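Local atomic coordinates of BauA (Acinetobacter baumannii, PDB entry 6HCP), a protein that serves as the outer-membrane receptor for ferric preacinetobactin and probably imports this iron-loaded siderophore as a TonB-dependent transporter. Residues T125-T130 against L339-D344; S538-S543 against N548-V553. One frame throughout, in Å; residues are numbered along the deposited sequence.

Interaction 1: T125-T130 against L339-D344. With EDO (1,2-ethanediol), chain L.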
loop_
_atom_site.group_PDB
_atom_site.type_symbol
_atom_site.label_atom_id
_atom_site.label_comp_id
_atom_site.label_asym_id
_atom_site.label_seq_id
_atom_site.Cartn_x
_atom_site.Cartn_y
_atom_site.Cartn_z
ATOM N N THR A 125 34.152 -6.686 17.736
ATOM C CA THR A 125 32.780 -6.363 17.305
ATOM C C THR A 125 31.783 -7.407 17.787
ATOM O O THR A 125 32.125 -8.557 18.076
ATOM C CB THR A 125 32.727 -6.219 15.775
ATOM O OG1 THR A 125 33.413 -7.327 15.193
ATOM C CG2 THR A 125 33.340 -4.932 15.279
ATOM N N PRO A 126 30.475 -7.069 17.826
ATOM C CA PRO A 126 29.452 -8.048 18.181
ATOM C C PRO A 126 29.500 -9.286 17.277
ATOM O O PRO A 126 29.823 -9.173 16.107
ATOM C CB PRO A 126 28.150 -7.249 18.027
ATOM C CG PRO A 126 28.576 -5.836 18.320
ATOM C CD PRO A 126 29.931 -5.711 17.658
ATOM N N PHE A 127 29.197 -10.445 17.854
ATOM C CA PHE A 127 29.467 -11.732 17.210
ATOM C C PHE A 127 28.603 -11.937 15.952
ATOM O O PHE A 127 29.100 -12.389 14.946
ATOM C CB PHE A 127 29.209 -12.857 18.206
ATOM C CG PHE A 127 29.875 -14.166 17.875
ATOM C CD1 PHE A 127 31.228 -14.355 18.112
ATOM C CD2 PHE A 127 29.139 -15.244 17.405
ATOM C CE1 PHE A 127 31.812 -15.601 17.912
ATOM C CE2 PHE A 127 29.732 -16.473 17.170
ATOM C CZ PHE A 127 31.078 -16.649 17.414
ATOM N N TYR A 128 27.310 -11.596 16.020
ATOM C CA TYR A 128 26.356 -12.017 14.983
ATOM C C TYR A 128 25.569 -10.841 14.381
ATOM O O TYR A 128 25.053 -10.969 13.269
ATOM C CB TYR A 128 25.367 -13.035 15.544
ATOM C CG TYR A 128 25.830 -14.462 15.593
ATOM C CD1 TYR A 128 26.733 -14.980 14.675
ATOM C CD2 TYR A 128 25.396 -15.292 16.610
ATOM C CE1 TYR A 128 27.095 -16.318 14.697
ATOM C CE2 TYR A 128 25.701 -16.641 16.620
ATOM C CZ TYR A 128 26.600 -17.141 15.698
ATOM O OH TYR A 128 26.930 -18.454 15.764
ATOM N N ARG A 129 25.325 -9.773 15.148
ATOM C CA ARG A 129 24.633 -8.600 14.582
ATOM C C ARG A 129 25.105 -7.342 15.298
ATOM O O ARG A 129 25.215 -7.335 16.507
ATOM C CB ARG A 129 23.110 -8.751 14.693
ATOM C CG ARG A 129 22.313 -7.540 14.202
ATOM C CD ARG A 129 21.003 -7.958 13.546
ATOM N NE ARG A 129 20.185 -8.743 14.441
ATOM C CZ ARG A 129 19.709 -9.949 14.188
ATOM N NH1 ARG A 129 19.619 -10.402 12.937
ATOM N NH2 ARG A 129 19.196 -10.631 15.196
ATOM N N THR A 130 25.381 -6.301 14.511
ATOM C CA THR A 130 25.900 -5.058 14.992
ATOM C C THR A 130 24.957 -3.922 14.586
ATOM O O THR A 130 24.862 -3.597 13.408
ATOM C CB THR A 130 27.332 -4.815 14.485
ATOM O OG1 THR A 130 28.156 -5.869 14.988
ATOM C CG2 THR A 130 27.882 -3.481 14.941
ATOM N N LEU A 339 20.519 -23.984 22.081
ATOM C CA LEU A 339 21.955 -23.773 22.001
ATOM C C LEU A 339 22.311 -22.549 22.828
ATOM O O LEU A 339 21.602 -21.548 22.824
ATOM C CB LEU A 339 22.356 -23.581 20.532
ATOM C CG LEU A 339 23.823 -23.203 20.287
ATOM C CD1 LEU A 339 24.763 -24.291 20.785
ATOM C CD2 LEU A 339 24.063 -22.943 18.807
ATOM N N ALA A 340 23.420 -22.637 23.558
ATOM C CA ALA A 340 24.001 -21.464 24.176
ATOM C C ALA A 340 25.512 -21.603 24.085
ATOM O O ALA A 340 26.027 -22.734 24.080
ATOM C CB ALA A 340 23.555 -21.280 25.612
ATOM N N PHE A 341 26.184 -20.468 23.902
ATOM C CA PHE A 341 27.635 -20.475 24.026
ATOM C C PHE A 341 28.091 -19.135 24.595
ATOM O O PHE A 341 27.437 -18.091 24.458
ATOM C CB PHE A 341 28.297 -20.871 22.701
ATOM C CG PHE A 341 28.107 -19.900 21.558
ATOM C CD1 PHE A 341 28.882 -18.758 21.448
ATOM C CD2 PHE A 341 27.147 -20.148 20.593
ATOM C CE1 PHE A 341 28.691 -17.861 20.400
ATOM C CE2 PHE A 341 26.971 -19.273 19.533
ATOM C CZ PHE A 341 27.735 -18.134 19.440
ATOM N N ASP A 342 29.198 -19.206 25.336
ATOM C CA ASP A 342 29.869 -18.055 25.899
ATOM C C ASP A 342 31.296 -18.055 25.361
ATOM O O ASP A 342 31.951 -19.105 25.396
ATOM C CB ASP A 342 29.929 -18.118 27.432
ATOM C CG ASP A 342 28.566 -18.173 28.116
ATOM O OD1 ASP A 342 27.617 -17.581 27.578
ATOM O OD2 ASP A 342 28.431 -18.955 29.081
ATOM N N VAL A 343 31.766 -16.910 24.880
ATOM C CA VAL A 343 33.124 -16.845 24.338
ATOM C C VAL A 343 33.815 -15.570 24.832
ATOM O O VAL A 343 33.225 -14.467 24.882
ATOM C CB VAL A 343 33.138 -17.031 22.810
ATOM C CG1 VAL A 343 32.022 -16.304 22.117
ATOM C CG2 VAL A 343 34.478 -16.714 22.160
ATOM N N ASP A 344 35.048 -15.761 25.314
ATOM C CA ASP A 344 35.930 -14.691 25.761
ATOM C C ASP A 344 37.087 -14.559 24.765
ATOM O O ASP A 344 37.798 -15.537 24.504
ATOM C CB ASP A 344 36.485 -14.985 27.158
ATOM C CG ASP A 344 35.452 -14.891 28.271
ATOM O OD1 ASP A 344 34.499 -14.118 28.121
ATOM O OD2 ASP A 344 35.617 -15.588 29.281
HETATM C C1 EDO L . 33.282 -18.822 29.182
HETATM O O1 EDO L . 33.743 -17.529 29.579
HETATM C C2 EDO L . 34.146 -19.279 28.021
HETATM O O2 EDO L . 35.535 -19.084 28.314
#

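Interaction 2: S538-S543 against N548-V553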
loop_
_atom_site.group_PDB
_atom_site.type_symbol
_atom_site.label_atom_id
_atom_site.label_comp_id
_atom_site.label_asym_id
_atom_site.label_seq_id
_atom_site.Cartn_x
_atom_site.Cartn_y
_atom_site.Cartn_z
ATOM N N SER A 538 37.833 -29.202 1.500
ATOM C CA SER A 538 38.385 -30.507 1.862
ATOM C C SER A 538 37.240 -31.518 1.989
ATOM O O SER A 538 36.163 -31.151 2.393
ATOM C CB SER A 538 39.173 -30.394 3.134
ATOM O OG SER A 538 40.326 -29.572 2.962
ATOM N N TYR A 539 37.506 -32.785 1.662
ATOM C CA TYR A 539 36.509 -33.840 1.818
ATOM C C TYR A 539 37.182 -35.222 1.796
ATOM O O TYR A 539 38.315 -35.370 1.361
ATOM C CB TYR A 539 35.458 -33.713 0.713
ATOM C CG TYR A 539 36.025 -33.731 -0.679
ATOM C CD1 TYR A 539 36.315 -34.934 -1.291
ATOM C CD2 TYR A 539 36.215 -32.577 -1.418
ATOM C CE1 TYR A 539 36.911 -34.996 -2.534
ATOM C CE2 TYR A 539 36.769 -32.622 -2.689
ATOM C CZ TYR A 539 37.136 -33.835 -3.242
ATOM O OH TYR A 539 37.706 -33.943 -4.481
ATOM N N LEU A 540 36.410 -36.236 2.185
ATOM C CA LEU A 540 36.799 -37.642 2.140
ATOM C C LEU A 540 36.562 -38.190 0.733
ATOM O O LEU A 540 35.449 -38.129 0.245
ATOM C CB LEU A 540 35.947 -38.353 3.192
ATOM C CG LEU A 540 36.436 -39.714 3.672
ATOM C CD1 LEU A 540 37.901 -39.661 4.096
ATOM C CD2 LEU A 540 35.565 -40.210 4.825
ATOM N N ASP A 541 37.644 -38.565 0.034
ATOM C CA ASP A 541 37.622 -39.022 -1.350
ATOM C C ASP A 541 37.638 -40.559 -1.421
ATOM O O ASP A 541 38.688 -41.186 -1.273
ATOM C CB ASP A 541 38.796 -38.416 -2.124
ATOM C CG ASP A 541 38.796 -38.741 -3.611
ATOM O OD1 ASP A 541 37.887 -39.479 -4.047
ATOM O OD2 ASP A 541 39.752 -38.332 -4.304
ATOM N N PRO A 542 36.521 -41.219 -1.811
ATOM C CA PRO A 542 36.483 -42.683 -1.852
ATOM C C PRO A 542 37.219 -43.293 -3.057
ATOM O O PRO A 542 37.492 -44.494 -3.064
ATOM C CB PRO A 542 34.980 -43.008 -1.875
ATOM C CG PRO A 542 34.344 -41.780 -2.480
ATOM C CD PRO A 542 35.191 -40.618 -1.999
ATOM N N SER A 543 37.618 -42.451 -4.015
ATOM C CA SER A 543 38.350 -42.897 -5.193
ATOM C C SER A 543 39.857 -43.020 -4.901
ATOM O O SER A 543 40.603 -43.574 -5.702
ATOM C CB SER A 543 38.103 -41.976 -6.359
ATOM O OG SER A 543 38.892 -40.800 -6.259
ATOM N N ASN A 548 43.603 -49.260 1.554
ATOM C CA ASN A 548 42.249 -49.692 1.226
ATOM C C ASN A 548 41.220 -48.813 1.942
ATOM O O ASN A 548 40.071 -49.249 2.125
ATOM C CB ASN A 548 42.011 -51.158 1.616
ATOM C CG ASN A 548 40.940 -51.805 0.765
ATOM O OD1 ASN A 548 40.858 -51.553 -0.437
ATOM N ND2 ASN A 548 40.044 -52.534 1.406
ATOM N N LEU A 549 41.617 -47.581 2.312
ATOM C CA LEU A 549 40.707 -46.641 2.987
ATOM C C LEU A 549 40.590 -45.361 2.163
ATOM O O LEU A 549 41.562 -44.910 1.549
ATOM C CB LEU A 549 41.228 -46.328 4.387
ATOM C CG LEU A 549 41.096 -47.426 5.439
ATOM C CD1 LEU A 549 41.970 -47.095 6.636
ATOM C CD2 LEU A 549 39.652 -47.610 5.866
ATOM N N PRO A 550 39.426 -44.671 2.230
ATOM C CA PRO A 550 39.280 -43.361 1.589
ATOM C C PRO A 550 40.237 -42.342 2.240
ATOM O O PRO A 550 40.507 -42.435 3.430
ATOM C CB PRO A 550 37.811 -42.988 1.900
ATOM C CG PRO A 550 37.579 -43.624 3.274
ATOM C CD PRO A 550 38.352 -44.930 3.209
ATOM N N THR A 551 40.726 -41.391 1.439
ATOM C CA THR A 551 41.695 -40.407 1.884
ATOM C C THR A 551 41.045 -39.012 1.939
ATOM O O THR A 551 40.351 -38.610 1.017
ATOM C CB THR A 551 42.916 -40.424 0.960
ATOM O OG1 THR A 551 43.378 -41.779 0.882
ATOM C CG2 THR A 551 44.018 -39.491 1.423
ATOM N N PHE A 552 41.267 -38.307 3.046
ATOM C CA PHE A 552 40.825 -36.920 3.236
ATOM C C PHE A 552 41.765 -35.973 2.480
ATOM O O PHE A 552 42.995 -36.029 2.662
ATOM C CB PHE A 552 40.762 -36.603 4.722
ATOM C CG PHE A 552 39.996 -35.353 5.084
ATOM C CD1 PHE A 552 38.615 -35.310 4.955
ATOM C CD2 PHE A 552 40.654 -34.222 5.553
ATOM C CE1 PHE A 552 37.910 -34.170 5.294
ATOM C CE2 PHE A 552 39.945 -33.078 5.900
ATOM C CZ PHE A 552 38.572 -33.057 5.777
ATOM N N VAL A 553 41.196 -35.191 1.551
ATOM C CA VAL A 553 41.974 -34.384 0.618
ATOM C C VAL A 553 41.492 -32.928 0.650
ATOM O O VAL A 553 40.371 -32.655 1.047
ATOM C CB VAL A 553 41.928 -34.950 -0.812
ATOM C CG1 VAL A 553 42.616 -36.296 -0.900
ATOM C CG2 VAL A 553 40.508 -35.025 -1.363
#

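Interaction 1: T125-T130 against L339-D344
F127 of the plug and F341 of the barrel wall meet ring to ring, a compact example of how a TonB-dependent receptor seats its plug inside the β-barrel. The plug part, 125-130, is a loop between strands 121-122 and 135-142; its partner lies midway along barrel strand 331-358. Packing is tight around F341. Its CZ comes within 3.4 Å of F127 CE2, and the two rings, with centroids 5.2 Å apart, are inclined at 59°, an oblique arrangement in which F341 CE1 sits over one face of F127. Y128 closes the cluster: its CE2 is 3.8 Å from F341 CZ, while F127 CD2 stands 3.4 Å above the centre of the Y128 ring. F127 CG lies anti to the backbone N (chi1 -160°), which extends this ring from the loop toward the wall. The neighbouring barrel residue Y315 adds a further ring, meeting F341 at a shallow angle and Y128 edge-to-face.

Toward V343 the fit is looser, for V343 CG1 stays 4.3 Å from F127 CE1. The two segments share no polar bond, and F127 owes its polar hold to other partners: its N bonds to D287, its O to T113 and N114. The alternate residues D342 and D344 lie on the other face of the strand, away from the plug. There D344 is exposed and was modelled in two conformers; a 1,2-ethanediol, probably from the crystallisation liquor and also bonded to T375, donates from O1 to D344 OD2 at 2.7 Å in one of the two, a bond to be read with caution.

Interaction 2: S538-S543 against N548-V553
Y539 and V553 form a hydrogen-bonded antiparallel pair near one end of a β-hairpin, where strands 538-541 and 549-553 run at 166°. Y539 N donates to V553 O and V553 N to Y539 O, both at 2.9 Å. The next hydrogen-bonded pair, D541 with T551, is lopsided: D541 N to T551 O is a good bond, whereas the return bond from T551 N to D541 O is weak at 3.4 Å. Between them L540 and F552 make a non-hydrogen-bonded pair.

The side chains divide between the two faces of the hairpin. On the face of Y539, D541, T551 and V553, the methyl CG2 of V553 lies over the Y539 ring in a CH-pi contact, 4.2 Å from its centroid. On the face of L540 and F552, the F552 ring leans obliquely across the backbone of the partner strand, with CG anti to its own N (chi1 -165°), and brings CD1 to 3.5 Å from Y539 C and CZ to 3.8 Å from S538 CB. L540 CG packs 4.0 Å from P550 CB. Where the chain turns away from the sheet, D541 OD1 takes bonds from both S543 N and S543 OG, which arrive from the same face of the carboxylate; the former makes an Asx turn.

The hairpin joins barrel strands 524-541 and 549-569, with the short strand 545-546 pairing with the latter. T551 OG1 is held by K544 O of the hairpin turn and S499 OG of the loop before strand 508-520; from that loop N500 bonds to F552 N and the F505 ring meets that of F552.

Overall arrangement
Interaction 1 joins plug to barrel across 208 intervening residues, with its centre about 14 Å from the centre of the chain; interaction 2 closes a hairpin of the wall itself across only four residues, about 34 Å from that centre, at an end of the barrel that is probably extracellular. Their centres are about 34 Å apart and their nearest atoms about 21 Å, but each has a part in the barrel wall, strand 331-358 in interaction 1 and both strands in interaction 2. No siderophore takes part in either; 1,2-ethanediol molecules, probably from the crystallisation liquor, lie near both, about 4 Å from the Y128 side chain and 5 Å from that of Y539.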